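Local coordinates for putative polyprenyl synthetase (PDB 3NF2), which probably transfers prenyl groups to build isoprenyl diphosphates, as a magnesium-dependent member of the FPP/GGPP synthase family, at residues V34-A44 and R106-Q117. Numbering follows the deposited sequence.
Sequences VAAYHFGWIDA and RDTVWKVHGPAQ. With SO4 (sulfate ion), chain C; SO4 (sulfate ion), chain E.
Y37 lies with its ring between R106 and V112. The R106 guanidinium covers one face in a cation-pi contact, with R106 CZ 4.2 Å from the ring centroid. The two planes are 40° apart. V112 CG1 lies on the side of the opposite face, while V112 CG2 touches the hydroxyl end, 3.5 Å from Y37 CZ. V109 CG2 meets the edge in plane, 3.7 Å from Y37 CD2. The ring reaches this slot because CG is anti to the backbone N (chi1 174°). Y37 OH then donates to D107 O at 2.7 Å, from above the carbonyl plane. H113 turns an edge toward the Y37 ring in an offset edge-to-face pair, planes at 87°.

R106 bends at chi3 and brings NH2 toward Y37 O. The modelled separation of these two atoms, 2.4 Å, is too short to trust, so the details of this bond are doubtful. G40 CA sits over the other guanidinium face. G40 has positive phi and ends helix 31-38 in a Schellman motif, in which its N also bonds Y37 O.

V34 CG1 meets V109 CG1 at 3.7 Å, and V34 CG2 makes a CH-pi contact over a face of H113. V112 CG1 covers the opposite face of that imidazole. H113 ND1 donates to O4 of the chain E sulfate at 2.9 Å, an ion probably from the crystallisation liquor. A water links H113 NE2 to D43 O. A second water joins H38 ND1 to V109 N, and H38 NE2 bonds N88 of helix 77-98. That helix and helix 115-134 back V109.

A leucine in place of Y37 would probably leave D107 O without its hydroxyl partner and R106 without its aromatic face.

The contact ties the end of helix 31-38 to strand 106-107 and helix 109-113 in the mainly helical isoprenoid synthase fold expected of this family. Valines pack round the Y37 ring, with the H113 imidazole at the side. Held by its hydroxyl bond at one end and packed on both faces, the ring is probably fixed in rotation.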
ATOM      1  N   VAL A  34     -15.141  -1.536  -7.726  1.00 45.19           N
ATOM      2  CA  VAL A  34     -15.021  -1.765  -6.287  1.00 41.32           C
ATOM      3  C   VAL A  34     -14.679  -0.467  -5.542  1.00 42.94           C
ATOM      4  O   VAL A  34     -15.225  -0.201  -4.460  1.00 39.80           O
ATOM      5  CB  VAL A  34     -14.009  -2.891  -5.990  1.00 41.55           C
ATOM      6  CG1 VAL A  34     -13.749  -3.017  -4.504  1.00 44.72           C
ATOM      7  CG2 VAL A  34     -14.530  -4.212  -6.538  1.00 29.54           C
ATOM      8  N   ALA A  35     -13.795   0.340  -6.139  1.00 41.36           N
ATOM      9  CA  ALA A  35     -13.513   1.684  -5.641  1.00 43.35           C
ATOM     10  C   ALA A  35     -14.753   2.565  -5.701  1.00 44.71           C
ATOM     11  O   ALA A  35     -15.019   3.294  -4.757  1.00 50.57           O
ATOM     12  CB  ALA A  35     -12.378   2.336  -6.418  1.00 39.65           C
ATOM     13  N   ALA A  36     -15.495   2.498  -6.809  1.00 45.26           N
ATOM     14  CA  ALA A  36     -16.748   3.259  -6.960  1.00 45.78           C
ATOM     15  C   ALA A  36     -17.732   2.912  -5.852  1.00 43.78           C
ATOM     16  O   ALA A  36     -18.422   3.792  -5.341  1.00 46.05           O
ATOM     17  CB  ALA A  36     -17.389   3.026  -8.341  1.00 37.24           C
ATOM     18  N   TYR A  37     -17.784   1.632  -5.481  1.00 45.09           N
ATOM     19  CA  TYR A  37     -18.600   1.224  -4.355  1.00 45.63           C
ATOM     20  C   TYR A  37     -18.083   1.879  -3.082  1.00 48.28           C
ATOM     21  O   TYR A  37     -18.868   2.447  -2.331  1.00 53.91           O
ATOM     22  CB  TYR A  37     -18.665  -0.295  -4.173  1.00 46.38           C
ATOM     23  CG  TYR A  37     -19.411  -0.642  -2.906  1.00 51.36           C
ATOM     24  CD1 TYR A  37     -20.805  -0.584  -2.869  1.00 60.53           C
ATOM     25  CD2 TYR A  37     -18.727  -0.962  -1.726  1.00 47.78           C
ATOM     26  CE1 TYR A  37     -21.503  -0.863  -1.703  1.00 60.55           C
ATOM     27  CE2 TYR A  37     -19.417  -1.240  -0.551  1.00 56.01           C
ATOM     28  CZ  TYR A  37     -20.807  -1.185  -0.551  1.00 60.45           C
ATOM     29  OH  TYR A  37     -21.511  -1.462   0.592  1.00 59.34           O
ATOM     30  N   HIS A  38     -16.771   1.813  -2.854  1.00 47.14           N
ATOM     31  CA  HIS A  38     -16.177   2.451  -1.681  1.00 46.06           C
ATOM     32  C   HIS A  38     -16.552   3.931  -1.585  1.00 43.16           C
ATOM     33  O   HIS A  38     -16.854   4.436  -0.511  1.00 47.47           O
ATOM     34  CB  HIS A  38     -14.650   2.343  -1.678  1.00 42.64           C
ATOM     35  CG  HIS A  38     -14.012   3.179  -0.613  1.00 45.17           C
ATOM     36  ND1 HIS A  38     -14.173   2.909   0.730  1.00 43.98           N
ATOM     37  CD2 HIS A  38     -13.276   4.313  -0.686  1.00 42.62           C
ATOM     38  CE1 HIS A  38     -13.534   3.822   1.438  1.00 44.69           C
ATOM     39  NE2 HIS A  38     -12.980   4.685   0.604  1.00 47.89           N
ATOM     40  N   PHE A  39     -16.518   4.613  -2.718  1.00 41.35           N
ATOM     41  CA  PHE A  39     -16.799   6.027  -2.752  1.00 46.75           C
ATOM     42  C   PHE A  39     -18.291   6.352  -2.784  1.00 49.28           C
ATOM     43  O   PHE A  39     -18.653   7.517  -2.749  1.00 55.19           O
ATOM     44  CB  PHE A  39     -16.081   6.669  -3.928  1.00 46.44           C
ATOM     45  CG  PHE A  39     -14.626   6.940  -3.676  1.00 45.55           C
ATOM     46  CD1 PHE A  39     -14.231   8.020  -2.878  1.00 39.59           C
ATOM     47  CD2 PHE A  39     -13.645   6.115  -4.232  1.00 40.76           C
ATOM     48  CE1 PHE A  39     -12.885   8.275  -2.645  1.00 42.44           C
ATOM     49  CE2 PHE A  39     -12.293   6.356  -4.003  1.00 35.16           C
ATOM     50  CZ  PHE A  39     -11.907   7.438  -3.217  1.00 32.59           C
ATOM     51  N   GLY A  40     -19.150   5.332  -2.845  1.00 51.29           N
ATOM     52  CA  GLY A  40     -20.601   5.534  -2.798  1.00 51.02           C
ATOM     53  C   GLY A  40     -21.273   5.896  -4.121  1.00 57.10           C
ATOM     54  O   GLY A  40     -22.473   6.213  -4.147  1.00 55.41           O
ATOM     55  N   TRP A  41     -20.518   5.839  -5.221  1.00 55.77           N
ATOM     56  CA  TRP A  41     -21.065   6.160  -6.546  1.00 51.30           C
ATOM     57  C   TRP A  41     -21.952   5.051  -7.128  1.00 49.95           C
ATOM     58  O   TRP A  41     -22.814   5.313  -7.978  1.00 47.18           O
ATOM     59  CB  TRP A  41     -19.954   6.550  -7.527  1.00 51.73           C
ATOM     60  CG  TRP A  41     -19.048   7.632  -6.990  1.00 52.66           C
ATOM     61  CD1 TRP A  41     -19.417   8.725  -6.249  1.00 51.91           C
ATOM     62  CD2 TRP A  41     -17.630   7.726  -7.159  1.00 43.83           C
ATOM     63  NE1 TRP A  41     -18.314   9.477  -5.931  1.00 47.24           N
ATOM     64  CE2 TRP A  41     -17.204   8.891  -6.479  1.00 48.82           C
ATOM     65  CE3 TRP A  41     -16.675   6.931  -7.803  1.00 46.76           C
ATOM     66  CZ2 TRP A  41     -15.860   9.285  -6.434  1.00 50.74           C
ATOM     67  CZ3 TRP A  41     -15.334   7.327  -7.762  1.00 48.16           C
ATOM     68  CH2 TRP A  41     -14.944   8.487  -7.077  1.00 44.53           C
ATOM     69  N   ILE A  42     -21.728   3.818  -6.673  1.00 41.83           N
ATOM     70  CA  ILE A  42     -22.564   2.677  -7.044  1.00 44.25           C
ATOM     71  C   ILE A  42     -22.846   1.875  -5.776  1.00 47.48           C
ATOM     72  O   ILE A  42     -22.108   2.008  -4.796  1.00 44.56           O
ATOM     73  CB  ILE A  42     -21.919   1.734  -8.130  1.00 42.59           C
ATOM     74  CG1 ILE A  42     -20.661   1.036  -7.605  1.00 43.55           C
ATOM     75  CG2 ILE A  42     -21.634   2.472  -9.462  1.00 43.23           C
ATOM     76  CD1 ILE A  42     -20.096   0.006  -8.576  1.00 41.91           C
ATOM     77  N   ASP A  43     -23.905   1.060  -5.797  1.00 53.22           N
ATOM     78  CA  ASP A  43     -24.296   0.236  -4.642  1.00 59.97           C
ATOM     79  C   ASP A  43     -23.740  -1.189  -4.729  1.00 60.35           C
ATOM     80  O   ASP A  43     -22.890  -1.468  -5.573  1.00 62.68           O
ATOM     81  CB  ASP A  43     -25.825   0.245  -4.434  1.00 61.45           C
ATOM     82  CG  ASP A  43     -26.599  -0.295  -5.635  1.00 72.41           C
ATOM     83  OD1 ASP A  43     -27.554   0.386  -6.067  1.00 76.62           O
ATOM     84  OD2 ASP A  43     -26.270  -1.388  -6.147  1.00 75.30           O
ATOM     85  N   ALA A  44     -24.238  -2.083  -3.876  1.00 60.99           N
ATOM     86  CA  ALA A  44     -23.691  -3.447  -3.742  1.00 63.01           C
ATOM     87  C   ALA A  44     -23.867  -4.340  -4.974  1.00 65.25           C
ATOM     88  O   ALA A  44     -23.079  -5.264  -5.193  1.00 67.39           O
ATOM     89  CB  ALA A  44     -24.261  -4.135  -2.501  1.00 61.92           C
ATOM     90  N   ARG A 106     -23.294   2.158   5.668  1.00 65.55           N
ATOM     91  CA  ARG A 106     -23.185   1.338   4.466  1.00 60.77           C
ATOM     92  C   ARG A 106     -22.160   0.256   4.712  1.00 55.47           C
ATOM     93  O   ARG A 106     -21.140   0.507   5.359  1.00 57.74           O
ATOM     94  CB  ARG A 106     -22.708   2.189   3.284  1.00 61.20           C
ATOM     95  CG  ARG A 106     -23.800   2.750   2.372  1.00 68.15           C
ATOM     96  CD  ARG A 106     -23.210   3.713   1.331  1.00 68.68           C
ATOM     97  NE  ARG A 106     -21.821   3.372   1.024  1.00 75.07           N
ATOM     98  CZ  ARG A 106     -21.401   2.774  -0.087  1.00 68.49           C
ATOM     99  NH1 ARG A 106     -22.248   2.453  -1.062  1.00 62.27           N
ATOM    100  NH2 ARG A 106     -20.111   2.511  -0.225  1.00 57.31           N
ATOM    101  N   ASP A 107     -22.416  -0.939   4.186  1.00 52.06           N
ATOM    102  CA  ASP A 107     -21.446  -2.036   4.243  1.00 52.20           C
ATOM    103  C   ASP A 107     -20.074  -1.636   3.688  1.00 50.51           C
ATOM    104  O   ASP A 107     -19.974  -0.922   2.691  1.00 52.56           O
ATOM    105  CB  ASP A 107     -21.968  -3.256   3.487  1.00 55.32           C
ATOM    106  CG  ASP A 107     -22.983  -4.051   4.282  1.00 61.51           C
ATOM    107  OD1 ASP A 107     -23.133  -3.799   5.500  1.00 64.79           O
ATOM    108  OD2 ASP A 107     -23.630  -4.936   3.680  1.00 59.65           O
ATOM    109  N   THR A 108     -19.023  -2.072   4.367  1.00 48.60           N
ATOM    110  CA  THR A 108     -17.670  -1.820   3.906  1.00 46.63           C
ATOM    111  C   THR A 108     -17.328  -2.711   2.709  1.00 50.44           C
ATOM    112  O   THR A 108     -17.959  -3.761   2.489  1.00 44.49           O
ATOM    113  CB  THR A 108     -16.651  -2.051   5.019  1.00 46.83           C
ATOM    114  OG1 THR A 108     -16.843  -3.358   5.570  1.00 41.98           O
ATOM    115  CG2 THR A 108     -16.809  -0.992   6.114  1.00 43.88           C
ATOM    116  N   VAL A 109     -16.329  -2.278   1.938  1.00 46.98           N
ATOM    117  CA  VAL A 109     -15.887  -3.015   0.755  1.00 45.48           C
ATOM    118  C   VAL A 109     -15.591  -4.475   1.048  1.00 41.94           C
ATOM    119  O   VAL A 109     -16.018  -5.342   0.293  1.00 43.93           O
ATOM    120  CB  VAL A 109     -14.688  -2.333   0.062  1.00 44.65           C
ATOM    121  CG1 VAL A 109     -13.927  -3.309  -0.803  1.00 41.61           C
ATOM    122  CG2 VAL A 109     -15.181  -1.174  -0.781  1.00 40.96           C
ATOM    123  N   TRP A 110     -14.918  -4.754   2.159  1.00 43.19           N
ATOM    124  CA  TRP A 110     -14.544  -6.139   2.452  1.00 50.54           C
ATOM    125  C   TRP A 110     -15.767  -7.047   2.664  1.00 52.53           C
ATOM    126  O   TRP A 110     -15.757  -8.194   2.237  1.00 53.79           O
ATOM    127  CB  TRP A 110     -13.512  -6.238   3.591  1.00 44.01           C
ATOM    128  CG  TRP A 110     -14.044  -5.942   4.959  1.00 49.05           C
ATOM    129  CD1 TRP A 110     -13.970  -4.751   5.626  1.00 47.37           C
ATOM    130  CD2 TRP A 110     -14.712  -6.859   5.846  1.00 45.93           C
ATOM    131  NE1 TRP A 110     -14.556  -4.865   6.863  1.00 49.43           N
ATOM    132  CE2 TRP A 110     -15.023  -6.144   7.024  1.00 49.02           C
ATOM    133  CE3 TRP A 110     -15.086  -8.212   5.752  1.00 54.34           C
ATOM    134  CZ2 TRP A 110     -15.697  -6.734   8.105  1.00 52.34           C
ATOM    135  CZ3 TRP A 110     -15.756  -8.800   6.828  1.00 55.95           C
ATOM    136  CH2 TRP A 110     -16.056  -8.057   7.987  1.00 50.61           C
ATOM    137  N   LYS A 111     -16.811  -6.516   3.301  1.00 53.52           N
ATOM    138  CA  LYS A 111     -18.086  -7.221   3.471  1.00 56.31           C
ATOM    139  C   LYS A 111     -18.805  -7.523   2.151  1.00 57.07           C
ATOM    140  O   LYS A 111     -19.367  -8.605   1.968  1.00 54.29           O
ATOM    141  CB  LYS A 111     -19.015  -6.431   4.397  1.00 54.20           C
ATOM    142  CG  LYS A 111     -19.299  -7.117   5.724  1.00 67.58           C
ATOM    143  CD  LYS A 111     -20.627  -7.875   5.683  1.00 77.28           C
ATOM    144  CE  LYS A 111     -20.770  -8.808   6.878  1.00 82.98           C
ATOM    145  NZ  LYS A 111     -22.192  -9.180   7.134  1.00 79.84           N
ATOM    146  N   VAL A 112     -18.780  -6.567   1.233  1.00 56.06           N
ATOM    147  CA  VAL A 112     -19.488  -6.704  -0.030  1.00 53.55           C
ATOM    148  C   VAL A 112     -18.668  -7.494  -1.042  1.00 56.59           C
ATOM    149  O   VAL A 112     -19.157  -8.457  -1.634  1.00 60.30           O
ATOM    150  CB  VAL A 112     -19.878  -5.315  -0.595  1.00 52.59           C
ATOM    151  CG1 VAL A 112     -20.702  -5.437  -1.861  1.00 40.18           C
ATOM    152  CG2 VAL A 112     -20.662  -4.570   0.427  1.00 52.27           C
ATOM    153  N   HIS A 113     -17.412  -7.099  -1.223  1.00 56.60           N
ATOM    154  CA  HIS A 113     -16.605  -7.631  -2.311  1.00 51.41           C
ATOM    155  C   HIS A 113     -15.482  -8.595  -1.894  1.00 50.97           C
ATOM    156  O   HIS A 113     -14.749  -9.117  -2.749  1.00 51.15           O
ATOM    157  CB  HIS A 113     -16.097  -6.483  -3.176  1.00 48.67           C
ATOM    158  CG  HIS A 113     -17.188  -5.755  -3.907  1.00 53.70           C
ATOM    159  ND1 HIS A 113     -18.016  -6.378  -4.820  1.00 46.98           N
ATOM    160  CD2 HIS A 113     -17.587  -4.459  -3.863  1.00 45.65           C
ATOM    161  CE1 HIS A 113     -18.875  -5.498  -5.306  1.00 45.47           C
ATOM    162  NE2 HIS A 113     -18.633  -4.325  -4.746  1.00 47.57           N
ATOM    163  N   GLY A 114     -15.377  -8.855  -0.593  1.00 48.32           N
ATOM    164  CA  GLY A 114     -14.353  -9.758  -0.061  1.00 43.39           C
ATOM    165  C   GLY A 114     -13.141  -9.000   0.452  1.00 42.94           C
ATOM    166  O   GLY A 114     -12.881  -7.874   0.007  1.00 41.49           O
ATOM    167  N   PRO A 115     -12.409  -9.599   1.411  1.00 44.55           N
ATOM    168  CA  PRO A 115     -11.140  -9.067   1.917  1.00 46.75           C
ATOM    169  C   PRO A 115     -10.085  -8.810   0.837  1.00 51.43           C
ATOM    170  O   PRO A 115      -9.442  -7.756   0.873  1.00 50.99           O
ATOM    171  CB  PRO A 115     -10.643 -10.154   2.891  1.00 49.94           C
ATOM    172  CG  PRO A 115     -11.674 -11.240   2.885  1.00 49.30           C
ATOM    173  CD  PRO A 115     -12.913 -10.697   2.254  1.00 45.66           C
ATOM    174  N   ALA A 116      -9.927  -9.744  -0.111  1.00 49.07           N
ATOM    175  CA  ALA A 116      -8.902  -9.645  -1.162  1.00 43.87           C
ATOM    176  C   ALA A 116      -9.011  -8.364  -1.974  1.00 44.01           C
ATOM    177  O   ALA A 116      -8.003  -7.687  -2.225  1.00 41.25           O
ATOM    178  CB  ALA A 116      -8.949 -10.860  -2.094  1.00 42.45           C
ATOM    179  N   GLN A 117     -10.232  -8.041  -2.388  1.00 41.90           N
ATOM    180  CA  GLN A 117     -10.476  -6.846  -3.185  1.00 47.86           C
ATOM    181  C   GLN A 117     -10.347  -5.541  -2.392  1.00 46.58           C
ATOM    182  O   GLN A 117     -10.013  -4.504  -2.964  1.00 50.51           O
ATOM    183  CB  GLN A 117     -11.818  -6.942  -3.908  1.00 52.00           C
ATOM    184  CG  GLN A 117     -11.697  -7.481  -5.336  1.00 61.36           C
ATOM    185  CD  GLN A 117     -12.898  -8.291  -5.753  1.00 76.57           C
ATOM    186  OE1 GLN A 117     -12.980  -9.489  -5.472  1.00 88.22           O
ATOM    187  NE2 GLN A 117     -13.841  -7.648  -6.434  1.00 78.58           N
TER
HETATM  188  S   SO4 C   2     -11.910 -13.065  -0.832  1.00 84.39           S
HETATM  189  O1  SO4 C   2     -11.543 -13.957  -1.929  1.00 75.35           O
HETATM  190  O2  SO4 C   2     -13.189 -13.509  -0.269  1.00 83.02           O
HETATM  191  O3  SO4 C   2     -10.866 -13.078   0.192  1.00 83.58           O
HETATM  192  O4  SO4 C   2     -12.043 -11.701  -1.343  1.00 84.46           O
HETATM  193  S   SO4 E   4     -17.974  -9.497  -6.401  1.00117.97           S
HETATM  194  O1  SO4 E   4     -17.470 -10.428  -7.412  1.00117.47           O
HETATM  195  O2  SO4 E   4     -18.769  -8.456  -7.048  1.00115.62           O
HETATM  196  O3  SO4 E   4     -18.811 -10.221  -5.446  1.00116.20           O
HETATM  197  O4  SO4 E   4     -16.843  -8.888  -5.704  1.00115.66           O
HETATM  198  O   HOH W   1     -15.831   0.546   2.280  1.00 41.01           O
HETATM  199  O   HOH W   2     -20.408  -2.584  -5.977  1.00 55.91           O